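Local atomic coordinates of hydrophilic protein, virA protein (Chromobacterium violaceum, PDB entry 3BO6), a protein that probably acts as a secreted virulence effector of the SpvC family, a phosphothreonine lyase that removes phosphate from phosphothreonine by elimination. Residues A[38-43]-A[116-121]; A[84-89]-A[164-169]; A[102-107]-A[156-161]. All blocks are in the same frame, centred on the assembly; numbering follows the deposited sequence. Where two conformers were deposited one is given.

Contact 1 (A[38-43]-A[116-121]); sequences PDYSGM and VTDMER
The Y40 ring meets segment 116-121 through its edge: V116 CG2 and M119 N lie near the ring plane and T117 O lies in it, while M119 CG stands off the plane beside the hydroxyl. The phenol hydroxyl carries the contact. Y40 OH donates to T117 O at 2.6 Å, reaching the oxygen in the carbonyl plane on a lone pair. It also accepts from M119 N at 2.9 Å, with an N-H...O angle of 156°. One oxygen thus acts as donor and acceptor to two backbone groups flanking D118, gripping the chain where strand 113-117 ends. With CG anti to the backbone N (chi1 -180°), the ring reaches out from the first turn of its helix to this point. Behind the hydroxyl, V116 CG2 touches Y40 CE1 at 4.0 Å. On the M119 side, CG comes to 3.3 Å from Y40 OH before the chain bends and carries the thioether away.

D39 N-caps the tyrosine's helix, its OD1 accepting from G42 N at 2.9 Å. Beyond the strand, D118 forms an Asx turn, with OD1 taking the E120 N-H at 3.0 Å from the anti side, well out of the carboxylate plane; the same oxygen makes a salt bridge to R44.

T117 OG1 bonds to V128 O, while in the backbone V116 pairs with M66 of strand 65-70 and D118 with V64 just before it. V93 and P94 of helix 93-104 and M66 also touch Y40, which therefore links the short helix 40-44 to both the sheet and helix 93-104.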
loop_
_atom_site.group_PDB
_atom_site.type_symbol
_atom_site.label_atom_id
_atom_site.label_comp_id
_atom_site.label_asym_id
_atom_site.label_seq_id
_atom_site.Cartn_x
_atom_site.Cartn_y
_atom_site.Cartn_z
ATOM N N PRO A 38 -9.250 -14.396 -6.208
ATOM C CA PRO A 38 -10.311 -13.898 -7.085
ATOM C C PRO A 38 -9.704 -13.159 -8.271
ATOM O O PRO A 38 -8.546 -12.712 -8.187
ATOM C CB PRO A 38 -11.065 -12.889 -6.192
ATOM C CG PRO A 38 -10.674 -13.217 -4.807
ATOM C CD PRO A 38 -9.293 -13.771 -4.876
ATOM N N ASP A 39 -10.445 -13.029 -9.369
ATOM C CA ASP A 39 -10.038 -12.042 -10.360
ATOM C C ASP A 39 -10.755 -10.721 -10.085
ATOM O O ASP A 39 -11.533 -10.615 -9.133
ATOM C CB ASP A 39 -10.198 -12.541 -11.811
ATOM C CG ASP A 39 -11.644 -12.746 -12.225
ATOM O OD1 ASP A 39 -12.560 -12.420 -11.450
ATOM O OD2 ASP A 39 -11.840 -13.251 -13.350
ATOM N N TYR A 40 -10.476 -9.712 -10.902
ATOM C CA TYR A 40 -10.981 -8.375 -10.619
ATOM C C TYR A 40 -12.514 -8.349 -10.612
ATOM O O TYR A 40 -13.139 -7.847 -9.664
ATOM C CB TYR A 40 -10.437 -7.382 -11.643
ATOM C CG TYR A 40 -10.917 -5.966 -11.412
ATOM C CD1 TYR A 40 -10.409 -5.201 -10.383
ATOM C CD2 TYR A 40 -11.883 -5.406 -12.229
ATOM C CE1 TYR A 40 -10.839 -3.897 -10.181
ATOM C CE2 TYR A 40 -12.324 -4.107 -12.036
ATOM C CZ TYR A 40 -11.803 -3.363 -11.010
ATOM O OH TYR A 40 -12.254 -2.073 -10.798
ATOM N N SER A 41 -13.112 -8.874 -11.683
ATOM C CA SER A 41 -14.563 -8.869 -11.816
ATOM C C SER A 41 -15.231 -9.689 -10.705
ATOM O O SER A 41 -16.290 -9.322 -10.215
ATOM C CB SER A 41 -14.974 -9.387 -13.194
ATOM O OG SER A 41 -16.378 -9.309 -13.354
ATOM N N GLY A 42 -14.596 -10.783 -10.298
ATOM C CA GLY A 42 -15.103 -11.596 -9.205
ATOM C C GLY A 42 -15.074 -10.875 -7.873
ATOM O O GLY A 42 -16.015 -10.952 -7.073
ATOM N N MET A 43 -13.980 -10.173 -7.617
ATOM C CA MET A 43 -13.930 -9.422 -6.381
ATOM C C MET A 43 -15.066 -8.395 -6.296
ATOM O O MET A 43 -15.567 -8.117 -5.195
ATOM C CB MET A 43 -12.572 -8.773 -6.162
ATOM C CG MET A 43 -12.494 -8.107 -4.809
ATOM S SD MET A 43 -10.818 -7.844 -4.245
ATOM C CE MET A 43 -11.162 -7.076 -2.668
ATOM N N VAL A 116 -9.106 -1.596 -3.918
ATOM C CA VAL A 116 -8.961 -1.292 -5.327
ATOM C C VAL A 116 -10.221 -0.582 -5.815
ATOM O O VAL A 116 -11.331 -0.913 -5.401
ATOM C CB VAL A 116 -8.663 -2.574 -6.170
ATOM C CG1 VAL A 116 -9.830 -3.555 -6.127
ATOM C CG2 VAL A 116 -8.305 -2.216 -7.590
ATOM N N THR A 117 -10.060 0.393 -6.697
ATOM C CA THR A 117 -11.209 1.160 -7.106
ATOM C C THR A 117 -12.053 0.267 -8.004
ATOM O O THR A 117 -11.524 -0.532 -8.798
ATOM C CB THR A 117 -10.664 2.285 -8.006
ATOM O OG1 THR A 117 -9.758 3.092 -7.245
ATOM C CG2 THR A 117 -11.793 3.170 -8.586
ATOM N N ASP A 118 -13.368 0.414 -7.883
ATOM C CA ASP A 118 -14.308 -0.216 -8.800
ATOM C C ASP A 118 -14.452 0.680 -10.020
ATOM O O ASP A 118 -15.102 1.742 -9.968
ATOM C CB ASP A 118 -15.664 -0.397 -8.115
ATOM C CG ASP A 118 -16.681 -1.112 -9.007
ATOM O OD1 ASP A 118 -16.440 -1.202 -10.229
ATOM O OD2 ASP A 118 -17.701 -1.567 -8.467
ATOM N N MET A 119 -13.886 0.249 -11.135
ATOM C CA MET A 119 -13.794 1.099 -12.314
ATOM C C MET A 119 -15.138 1.286 -13.020
ATOM O O MET A 119 -15.277 2.162 -13.870
ATOM C CB MET A 119 -12.748 0.543 -13.287
ATOM C CG MET A 119 -11.323 0.522 -12.699
ATOM S SD MET A 119 -10.734 2.099 -12.014
ATOM C CE MET A 119 -10.520 3.056 -13.497
ATOM N N GLU A 120 -16.120 0.465 -12.668
ATOM C CA GLU A 120 -17.468 0.632 -13.210
ATOM C C GLU A 120 -18.269 1.716 -12.488
ATOM O O GLU A 120 -19.260 2.226 -13.021
ATOM C CB GLU A 120 -18.221 -0.697 -13.160
ATOM C CG GLU A 120 -17.550 -1.798 -13.947
ATOM C CD GLU A 120 -17.425 -1.462 -15.419
ATOM O OE1 GLU A 120 -16.373 -1.782 -16.010
ATOM O OE2 GLU A 120 -18.378 -0.875 -15.982
ATOM N N ARG A 121 -17.851 2.073 -11.282
ATOM C CA ARG A 121 -18.605 3.038 -10.479
ATOM C C ARG A 121 -17.881 4.374 -10.326
ATOM O O ARG A 121 -18.515 5.417 -10.165
ATOM C CB ARG A 121 -18.876 2.464 -9.084
ATOM C CG ARG A 121 -19.683 1.175 -9.064
ATOM C CD ARG A 121 -21.127 1.399 -9.478
ATOM N NE ARG A 121 -21.363 1.062 -10.881
ATOM C CZ ARG A 121 -21.939 -0.064 -11.294
ATOM N NH1 ARG A 121 -22.116 -0.286 -12.590
ATOM N NH2 ARG A 121 -22.344 -0.970 -10.414
#

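Contact 2 (A[84-89]-A[164-169]); sequences FHISVQ and SRLSES. With SO4 (sulfate ion), chain C.
L166 reaches from the last turn of helix 149-168 to two side chains of segment 84-89, one for each methyl. Its CD1 meets I86 CG2 at 3.7 Å, and its CD2 lies 4.2 Å from V88 CG1. The leucine and I86 cross obliquely, whereas V88 stands at about a right angle to it. I86 and V88 are two apart in an extended chain, so their side chains emerge on the same side and the fork of L166 straddles them. In the leucine, chi1 (-71°) directs CG toward the strand and chi2 (161°) sets the fork. The contact is small and wholly apolar, and L100 and A96 of helix 93-104 extend it, touching I86 and V88 respectively. S169 OG donates to R165 O at 2.7 Å where the helix ends.

H85 projects from the opposite side of the strand. Its NE2 donates to O4 of a sulfate, probably from the crystallisation liquor, at 2.7 Å and nearly straight (166°), with the sulfur in the ring plane, while D180 holds ND1. K83, R127, R192 and R199 also bond the anion. An α/β layer results, with helices packed on one sheet face and a basic anion site on the other, which may mark where a phosphate binds in this phosphothreonine lyase.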
loop_
_atom_site.group_PDB
_atom_site.type_symbol
_atom_site.label_atom_id
_atom_site.label_comp_id
_atom_site.label_asym_id
_atom_site.label_seq_id
_atom_site.Cartn_x
_atom_site.Cartn_y
_atom_site.Cartn_z
ATOM N N PHE A 84 0.289 3.404 0.882
ATOM C CA PHE A 84 0.765 3.470 -0.486
ATOM C C PHE A 84 -0.387 3.474 -1.456
ATOM O O PHE A 84 -1.432 2.876 -1.199
ATOM C CB PHE A 84 1.621 2.243 -0.838
ATOM C CG PHE A 84 2.855 2.093 -0.009
ATOM C CD1 PHE A 84 2.959 1.069 0.928
ATOM C CD2 PHE A 84 3.944 2.923 -0.213
ATOM C CE1 PHE A 84 4.122 0.897 1.682
ATOM C CE2 PHE A 84 5.115 2.767 0.531
ATOM C CZ PHE A 84 5.191 1.749 1.486
ATOM N N HIS A 85 -0.168 4.097 -2.604
ATOM C CA HIS A 85 -1.060 3.928 -3.736
ATOM C C HIS A 85 -0.272 3.253 -4.838
ATOM O O HIS A 85 0.968 3.334 -4.877
ATOM C CB HIS A 85 -1.555 5.287 -4.214
ATOM C CG HIS A 85 -2.374 6.015 -3.202
ATOM N ND1 HIS A 85 -1.945 7.170 -2.592
ATOM C CD2 HIS A 85 -3.607 5.755 -2.701
ATOM C CE1 HIS A 85 -2.877 7.593 -1.751
ATOM N NE2 HIS A 85 -3.897 6.756 -1.807
ATOM N N ILE A 86 -0.995 2.587 -5.732
ATOM C CA ILE A 86 -0.424 2.015 -6.947
ATOM C C ILE A 86 -1.171 2.604 -8.136
ATOM O O ILE A 86 -2.410 2.569 -8.172
ATOM C CB ILE A 86 -0.549 0.482 -6.985
ATOM C CG1 ILE A 86 -0.051 -0.131 -5.672
ATOM C CG2 ILE A 86 0.244 -0.083 -8.183
ATOM C CD1 ILE A 86 -0.197 -1.659 -5.608
ATOM N N SER A 87 -0.438 3.172 -9.090
ATOM C CA SER A 87 -1.046 3.829 -10.251
ATOM C C SER A 87 -0.713 3.094 -11.542
ATOM O O SER A 87 0.465 2.969 -11.913
ATOM C CB SER A 87 -0.559 5.280 -10.370
ATOM O OG SER A 87 -0.891 6.015 -9.215
ATOM N N VAL A 88 -1.745 2.589 -12.206
ATOM C CA VAL A 88 -1.591 2.029 -13.544
ATOM C C VAL A 88 -2.459 2.799 -14.536
ATOM O O VAL A 88 -3.277 3.655 -14.149
ATOM C CB VAL A 88 -1.934 0.523 -13.577
ATOM C CG1 VAL A 88 -1.024 -0.262 -12.634
ATOM C CG2 VAL A 88 -3.407 0.284 -13.245
ATOM N N GLN A 89 -2.267 2.542 -15.821
ATOM C CA GLN A 89 -3.121 3.171 -16.822
ATOM C C GLN A 89 -4.591 2.817 -16.542
ATOM O O GLN A 89 -4.913 1.665 -16.242
ATOM C CB GLN A 89 -2.688 2.729 -18.219
ATOM C CG GLN A 89 -3.021 3.736 -19.318
ATOM C CD GLN A 89 -4.459 3.628 -19.748
ATOM O OE1 GLN A 89 -5.016 2.533 -19.787
ATOM N NE2 GLN A 89 -5.079 4.763 -20.065
ATOM N N SER A 164 8.178 -4.905 -9.533
ATOM C CA SER A 164 8.724 -5.875 -10.484
ATOM C C SER A 164 7.621 -6.661 -11.199
ATOM O O SER A 164 7.697 -6.845 -12.412
ATOM C CB SER A 164 9.775 -6.789 -9.833
ATOM O OG SER A 164 9.210 -7.661 -8.872
ATOM N N ARG A 165 6.587 -7.087 -10.478
ATOM C CA ARG A 165 5.495 -7.825 -11.100
ATOM C C ARG A 165 4.734 -6.959 -12.099
ATOM O O ARG A 165 4.333 -7.447 -13.149
ATOM C CB ARG A 165 4.509 -8.418 -10.074
ATOM C CG ARG A 165 4.856 -9.824 -9.504
ATOM C CD ARG A 165 5.018 -10.893 -10.581
ATOM N NE ARG A 165 4.903 -12.251 -10.033
ATOM C CZ ARG A 165 5.470 -13.341 -10.557
ATOM N NH1 ARG A 165 6.268 -13.255 -11.619
ATOM N NH2 ARG A 165 5.255 -14.521 -9.989
ATOM N N LEU A 166 4.536 -5.679 -11.790
ATOM C CA LEU A 166 3.803 -4.807 -12.707
ATOM C C LEU A 166 4.585 -4.622 -13.987
ATOM O O LEU A 166 4.026 -4.747 -15.074
ATOM C CB LEU A 166 3.467 -3.454 -12.065
ATOM C CG LEU A 166 2.385 -3.586 -10.996
ATOM C CD1 LEU A 166 2.399 -2.359 -10.071
ATOM C CD2 LEU A 166 0.992 -3.803 -11.651
ATOM N N SER A 167 5.881 -4.369 -13.850
ATOM C CA SER A 167 6.742 -4.165 -15.004
ATOM C C SER A 167 6.788 -5.401 -15.890
ATOM O O SER A 167 6.578 -5.322 -17.108
ATOM C CB SER A 167 8.150 -3.803 -14.543
ATOM O OG SER A 167 8.195 -2.466 -14.084
ATOM N N GLU A 168 7.040 -6.549 -15.281
ATOM C CA GLU A 168 7.206 -7.746 -16.109
ATOM C C GLU A 168 5.895 -8.308 -16.621
ATOM O O GLU A 168 5.898 -9.150 -17.515
ATOM C CB GLU A 168 8.008 -8.812 -15.381
ATOM C CG GLU A 168 7.280 -9.468 -14.252
ATOM C CD GLU A 168 8.199 -10.347 -13.433
ATOM O OE1 GLU A 168 9.415 -10.377 -13.737
ATOM O OE2 GLU A 168 7.708 -11.000 -12.492
ATOM N N SER A 169 4.775 -7.805 -16.099
ATOM C CA SER A 169 3.444 -8.214 -16.562
ATOM C C SER A 169 2.914 -7.250 -17.626
ATOM O O SER A 169 1.789 -7.385 -18.098
ATOM C CB SER A 169 2.454 -8.315 -15.393
ATOM O OG SER A 169 2.877 -9.307 -14.456
HETATM S S SO4 C . -6.140 8.711 0.079
HETATM O O1 SO4 C . -4.926 9.398 -0.408
HETATM O O2 SO4 C . -6.319 8.967 1.501
HETATM O O3 SO4 C . -7.290 9.215 -0.649
HETATM O O4 SO4 C . -6.002 7.266 -0.116
#

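Contact 3 (A[102-107]-A[156-161]); sequences GLLFSV and RQFIEC
L103 and F158 lie alongside with their side chains pointing opposite ways, L103 CD2 3.7 Å from F158 CE1 and L103 CB within 3.8 Å of the same ring carbon. The ring presents its edge to the leucine's backbone: L103 O lies in the ring plane, 3.5 Å from F158 CZ, so the electron-poor rim of the phenyl faces a carbonyl oxygen. That oxygen already accepts S106 N at 3.1 Å, in the turn where helix 93-104 ends. With CG opposite the backbone N (chi1 -171°), the F158 ring extends across to that helix end.

One turn farther along helix 149-168, C161 O approaches L103 CD1 at 3.6 Å. L104 adds a looser touch, its CD2 standing 4.4 Å from F158 CZ.

In the next shell, F31 packs edge-to-face with F158, and S109 and P110 of the following loop touch the same ring. W114 NE1 donates to L104 O and its ring stacks edge-to-face with F105, tying the helix end to strand 113-117. L104 also rests on F134 and L136 of strand 134-137. Helices 93-104 and 149-168 thus lie side by side on the same sheet face, with L103 turned to the neighbouring helix and L104 down onto the strands.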
loop_
_atom_site.group_PDB
_atom_site.type_symbol
_atom_site.label_atom_id
_atom_site.label_comp_id
_atom_site.label_asym_id
_atom_site.label_seq_id
_atom_site.Cartn_x
_atom_site.Cartn_y
_atom_site.Cartn_z
ATOM N N GLY A 102 -1.458 -12.416 -6.735
ATOM C CA GLY A 102 -0.563 -13.363 -6.074
ATOM C C GLY A 102 0.077 -12.772 -4.828
ATOM O O GLY A 102 0.147 -13.409 -3.773
ATOM N N LEU A 103 0.555 -11.540 -4.959
ATOM C CA LEU A 103 1.196 -10.824 -3.859
ATOM C C LEU A 103 0.179 -10.284 -2.849
ATOM O O LEU A 103 0.369 -10.402 -1.646
ATOM C CB LEU A 103 2.058 -9.670 -4.400
ATOM C CG LEU A 103 3.434 -10.102 -4.937
ATOM C CD1 LEU A 103 4.040 -9.041 -5.859
ATOM C CD2 LEU A 103 4.368 -10.441 -3.789
ATOM N N LEU A 104 -0.907 -9.694 -3.334
ATOM C CA LEU A 104 -1.837 -9.036 -2.414
ATOM C C LEU A 104 -2.594 -10.020 -1.525
ATOM O O LEU A 104 -3.065 -9.652 -0.444
ATOM C CB LEU A 104 -2.823 -8.154 -3.187
ATOM C CG LEU A 104 -2.221 -6.905 -3.836
ATOM C CD1 LEU A 104 -3.239 -6.223 -4.754
ATOM C CD2 LEU A 104 -1.751 -5.937 -2.753
ATOM N N PHE A 105 -2.745 -11.264 -1.988
ATOM C CA PHE A 105 -3.379 -12.315 -1.190
ATOM C C PHE A 105 -2.363 -13.274 -0.579
ATOM O O PHE A 105 -2.733 -14.299 -0.023
ATOM C CB PHE A 105 -4.408 -13.092 -2.024
ATOM C CG PHE A 105 -5.640 -12.304 -2.357
ATOM C CD1 PHE A 105 -5.762 -11.682 -3.587
ATOM C CD2 PHE A 105 -6.685 -12.209 -1.445
ATOM C CE1 PHE A 105 -6.902 -10.929 -3.903
ATOM C CE2 PHE A 105 -7.826 -11.458 -1.749
ATOM C CZ PHE A 105 -7.939 -10.835 -2.978
ATOM N N SER A 106 -1.081 -12.952 -0.680
ATOM C CA SER A 106 -0.044 -13.870 -0.202
ATOM C C SER A 106 -0.069 -14.070 1.310
ATOM O O SER A 106 -0.227 -13.103 2.067
ATOM C CB SER A 106 1.338 -13.345 -0.609
ATOM O OG SER A 106 2.393 -14.117 -0.026
ATOM N N VAL A 107 0.150 -15.312 1.753
ATOM C CA VAL A 107 0.305 -15.610 3.176
ATOM C C VAL A 107 1.491 -14.829 3.770
ATOM O O VAL A 107 1.578 -14.608 4.993
ATOM C CB VAL A 107 0.524 -17.124 3.398
ATOM C CG1 VAL A 107 1.775 -17.598 2.664
ATOM C CG2 VAL A 107 0.619 -17.444 4.878
ATOM N N ARG A 156 9.308 -2.839 2.497
ATOM C CA ARG A 156 10.073 -2.281 1.399
ATOM C C ARG A 156 10.265 -3.324 0.282
ATOM O O ARG A 156 10.104 -3.017 -0.913
ATOM C CB ARG A 156 11.418 -1.764 1.908
ATOM C CG ARG A 156 12.280 -1.143 0.819
ATOM C CD ARG A 156 13.496 -0.432 1.401
ATOM N NE ARG A 156 14.390 0.036 0.346
ATOM C CZ ARG A 156 15.147 1.133 0.428
ATOM N NH1 ARG A 156 15.113 1.897 1.516
ATOM N NH2 ARG A 156 15.939 1.473 -0.586
ATOM N N GLN A 157 10.628 -4.544 0.673
ATOM C CA GLN A 157 10.783 -5.633 -0.291
ATOM C C GLN A 157 9.465 -5.907 -1.038
ATOM O O GLN A 157 9.470 -6.183 -2.239
ATOM C CB GLN A 157 11.262 -6.904 0.423
ATOM C CG GLN A 157 12.735 -6.852 0.872
ATOM C CD GLN A 157 13.659 -7.263 -0.248
ATOM O OE1 GLN A 157 13.552 -8.373 -0.770
ATOM N NE2 GLN A 157 14.550 -6.377 -0.636
ATOM N N PHE A 158 8.344 -5.827 -0.327
ATOM C CA PHE A 158 7.033 -6.076 -0.929
ATOM C C PHE A 158 6.749 -5.041 -2.011
ATOM O O PHE A 158 6.294 -5.375 -3.113
ATOM C CB PHE A 158 5.952 -6.103 0.168
ATOM C CG PHE A 158 4.604 -6.567 -0.291
ATOM C CD1 PHE A 158 4.381 -7.908 -0.567
ATOM C CD2 PHE A 158 3.545 -5.672 -0.383
ATOM C CE1 PHE A 158 3.114 -8.355 -0.960
ATOM C CE2 PHE A 158 2.275 -6.098 -0.761
ATOM C CZ PHE A 158 2.064 -7.446 -1.060
ATOM N N ILE A 159 7.029 -3.775 -1.714
ATOM C CA ILE A 159 6.797 -2.705 -2.688
ATOM C C ILE A 159 7.675 -2.940 -3.914
ATOM O O ILE A 159 7.212 -2.810 -5.056
ATOM C CB ILE A 159 7.051 -1.293 -2.078
ATOM C CG1 ILE A 159 5.786 -0.763 -1.396
ATOM C CG2 ILE A 159 7.468 -0.305 -3.163
ATOM C CD1 ILE A 159 4.954 -1.805 -0.701
ATOM N N GLU A 160 8.928 -3.329 -3.700
ATOM C CA GLU A 160 9.803 -3.611 -4.833
ATOM C C GLU A 160 9.301 -4.820 -5.647
ATOM O O GLU A 160 9.438 -4.858 -6.873
ATOM C CB GLU A 160 11.262 -3.709 -4.356
ATOM C CG GLU A 160 11.777 -2.321 -3.889
ATOM C CD GLU A 160 13.026 -2.353 -3.002
ATOM O OE1 GLU A 160 13.523 -3.453 -2.672
ATOM O OE2 GLU A 160 13.512 -1.256 -2.633
ATOM N N CYS A 161 8.667 -5.792 -4.995
ATOM C CA CYS A 161 8.077 -6.912 -5.706
ATOM C C CYS A 161 6.822 -6.529 -6.498
ATOM O O CYS A 161 6.564 -7.049 -7.586
ATOM C CB CYS A 161 7.731 -8.003 -4.719
ATOM S SG CYS A 161 7.811 -9.567 -5.481
#

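How the contacts relate
Along the chain the segments run 38-43, 84-89, 102-107, 116-121, 156-161 and 164-169, so contact 1 interlaces with both others while contact 3 is nested in the loop closed by contact 2. Contacts 2 and 3 share helix 149-168; their centres are about 12 Å apart and they touch through F84 with I159 and R165 with L103. Contact 1 lies farther out, its centre about 16 Å from that of contact 2 and about 19 Å from that of contact 3, which it meets where P38 packs on F105. Contacts 2 and 3 hold helices 93-104 and 149-168 to each other and to one face of the antiparallel sheet, while contact 1 ties the short helix 40-44 to the end of strand 113-117 in the same sheet.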